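Local coordinates for protein acetyltransferase (Agrobacterium tumefaciens, PDB 2FSR) that probably transfers an acetyl group from acetyl-coenzyme A to an acceptor substrate, as a member of the GNAT acetyltransferase family, at residues 30-34 / 35-39. Residues are numbered along the deposited sequence; the frame is centred on the assembly and turned at random.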
loop_
_atom_site.group_PDB
_atom_site.type_symbol
_atom_site.label_atom_id
_atom_site.label_comp_id
_atom_site.label_asym_id
_atom_site.label_seq_id
_atom_site.Cartn_x
_atom_site.Cartn_y
_atom_site.Cartn_z
ATOM N N LEU A 30 -12.096 -1.742 -3.510
ATOM C CA LEU A 30 -11.783 -2.596 -4.652
ATOM C C LEU A 30 -12.011 -4.054 -4.299
ATOM O O LEU A 30 -11.737 -4.489 -3.167
ATOM C CB LEU A 30 -10.338 -2.396 -5.113
ATOM C CG LEU A 30 -9.931 -0.952 -5.395
ATOM C CD1 LEU A 30 -8.488 -0.907 -5.836
ATOM C CD2 LEU A 30 -10.846 -0.347 -6.452
ATOM N N ARG A 31 -12.522 -4.790 -5.277
ATOM C CA ARG A 31 -12.680 -6.222 -5.152
ATOM C C ARG A 31 -11.733 -6.941 -6.094
ATOM O O ARG A 31 -11.570 -6.576 -7.266
ATOM C CB ARG A 31 -14.126 -6.634 -5.400
ATOM C CG ARG A 31 -15.056 -6.276 -4.250
ATOM C CD ARG A 31 -15.900 -7.470 -3.830
ATOM N NE ARG A 31 -15.275 -8.251 -2.756
ATOM C CZ ARG A 31 -14.356 -9.201 -2.925
ATOM N NH1 ARG A 31 -13.878 -9.836 -1.872
ATOM N NH2 ARG A 31 -13.907 -9.521 -4.130
ATOM N N THR A 32 -11.071 -7.951 -5.553
ATOM C CA THR A 32 -10.254 -8.824 -6.364
ATOM C C THR A 32 -10.850 -10.237 -6.300
ATOM O O THR A 32 -11.942 -10.435 -5.748
ATOM C CB THR A 32 -8.767 -8.803 -5.919
ATOM O OG1 THR A 32 -8.591 -9.511 -4.687
ATOM C CG2 THR A 32 -8.271 -7.361 -5.742
ATOM N N GLU A 33 -10.135 -11.206 -6.855
ATOM C CA GLU A 33 -10.605 -12.587 -6.859
ATOM C C GLU A 33 -10.928 -13.019 -5.433
ATOM O O GLU A 33 -12.033 -13.501 -5.157
ATOM C CB GLU A 33 -9.532 -13.483 -7.467
ATOM C CG GLU A 33 -9.780 -14.986 -7.346
ATOM C CD GLU A 33 -8.653 -15.785 -7.973
ATOM O OE1 GLU A 33 -8.307 -15.512 -9.146
ATOM O OE2 GLU A 33 -8.106 -16.679 -7.294
ATOM N N ARG A 34 -9.972 -12.798 -4.529
ATOM C CA ARG A 34 -10.055 -13.320 -3.169
ATOM C C ARG A 34 -10.177 -12.249 -2.092
ATOM O O ARG A 34 -10.394 -12.572 -0.925
ATOM C CB ARG A 34 -8.831 -14.195 -2.871
ATOM C CG ARG A 34 -8.759 -15.440 -3.759
ATOM C CD ARG A 34 -7.537 -16.256 -3.450
ATOM N NE ARG A 34 -6.319 -15.501 -3.751
ATOM C CZ ARG A 34 -5.083 -15.911 -3.479
ATOM N NH1 ARG A 34 -4.864 -17.096 -2.898
ATOM N NH2 ARG A 34 -4.065 -15.125 -3.777
ATOM N N LEU A 35 -10.011 -10.977 -2.469
ATOM C CA LEU A 35 -9.842 -9.922 -1.454
ATOM C C LEU A 35 -10.780 -8.747 -1.622
ATOM O O LEU A 35 -11.283 -8.482 -2.713
ATOM C CB LEU A 35 -8.402 -9.385 -1.472
ATOM C CG LEU A 35 -7.255 -10.408 -1.462
ATOM C CD1 LEU A 35 -5.928 -9.734 -1.813
ATOM C CD2 LEU A 35 -7.219 -11.147 -0.118
ATOM N N THR A 36 -11.002 -8.046 -0.522
ATOM C CA THR A 36 -11.692 -6.752 -0.558
ATOM C C THR A 36 -10.683 -5.731 -0.032
ATOM O O THR A 36 -10.082 -5.937 1.039
ATOM C CB THR A 36 -12.973 -6.750 0.299
ATOM O OG1 THR A 36 -13.908 -7.704 -0.243
ATOM C CG2 THR A 36 -13.638 -5.364 0.299
ATOM N N LEU A 37 -10.452 -4.667 -0.810
ATOM C CA LEU A 37 -9.469 -3.639 -0.444
ATOM C C LEU A 37 -10.263 -2.404 -0.106
ATOM O O LEU A 37 -10.854 -1.806 -0.999
ATOM C CB LEU A 37 -8.504 -3.372 -1.613
ATOM C CG LEU A 37 -7.921 -4.623 -2.285
ATOM C CD1 LEU A 37 -6.951 -4.231 -3.381
ATOM C CD2 LEU A 37 -7.240 -5.548 -1.285
ATOM N N ARG A 38 -10.308 -2.035 1.172
ATOM C CA ARG A 38 -11.301 -1.047 1.611
ATOM C C ARG A 38 -10.719 0.038 2.525
ATOM O O ARG A 38 -9.588 -0.068 2.996
ATOM C CB ARG A 38 -12.506 -1.723 2.286
ATOM C CG ARG A 38 -12.129 -2.776 3.301
ATOM C CD ARG A 38 -12.159 -2.240 4.685
ATOM N NE ARG A 38 -11.684 -3.223 5.667
ATOM C CZ ARG A 38 -11.108 -2.889 6.809
ATOM N NH1 ARG A 38 -10.969 -1.600 7.127
ATOM N NH2 ARG A 38 -10.664 -3.831 7.629
ATOM N N PRO A 39 -11.481 1.116 2.726
ATOM C CA PRO A 39 -10.922 2.209 3.535
ATOM C C PRO A 39 -10.562 1.852 4.974
ATOM O O PRO A 39 -11.209 1.028 5.620
ATOM C CB PRO A 39 -12.023 3.280 3.506
ATOM C CG PRO A 39 -12.875 2.909 2.285
ATOM C CD PRO A 39 -12.831 1.417 2.215
#
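The beta hairpin at the edge of the five-stranded antiparallel sheet of this GNAT-family protein pairs Leu30 with Leu37 and Arg31 with Thr36, a compact example of how a tight turn divides its work between backbone and side chains. Leu30 and Leu37 form the antiparallel hydrogen-bonded pair: Leu37 N reaches Leu30 O at 2.7 Å in an almost straight bond, and Leu30 N returns one to Leu37 O. Their side chains leave the same face of the sheet, CB to CB at 4.1 Å, where Leu30 meets Trp139 of helix 128-143.

On the other face, in one of its two modelled conformers, Arg31 bends at chi2 and chi3, bringing its guanidinium back across the hairpin, with Leu35 O over one face of the group. Glu94 forms a salt bridge with it, while Gly93 O accepts from both Arg31 NH1 and Thr36 OG1, two atoms that lie 2.7 Å apart in this conformer.

The turn itself is closed by a straight bond from Thr32 N to Leu35 O at 2.9 Å. In return the backbone N of Leu35 donates to the hydroxyl of Thr32, a weak bond of 3.0 Å bent to 132°. The same hydroxyl is hydrogen-bonded to Glu131, which also forms a salt bridge with Arg34, so one carboxylate ties the turn to helix 128-143. With chi1 at 73°, Thr32 OG1 is tucked over its own backbone, flanked by N and C, which brings it to Leu35 N and leaves Thr32 CG2 to touch Leu37 CD1 at 4.1 Å.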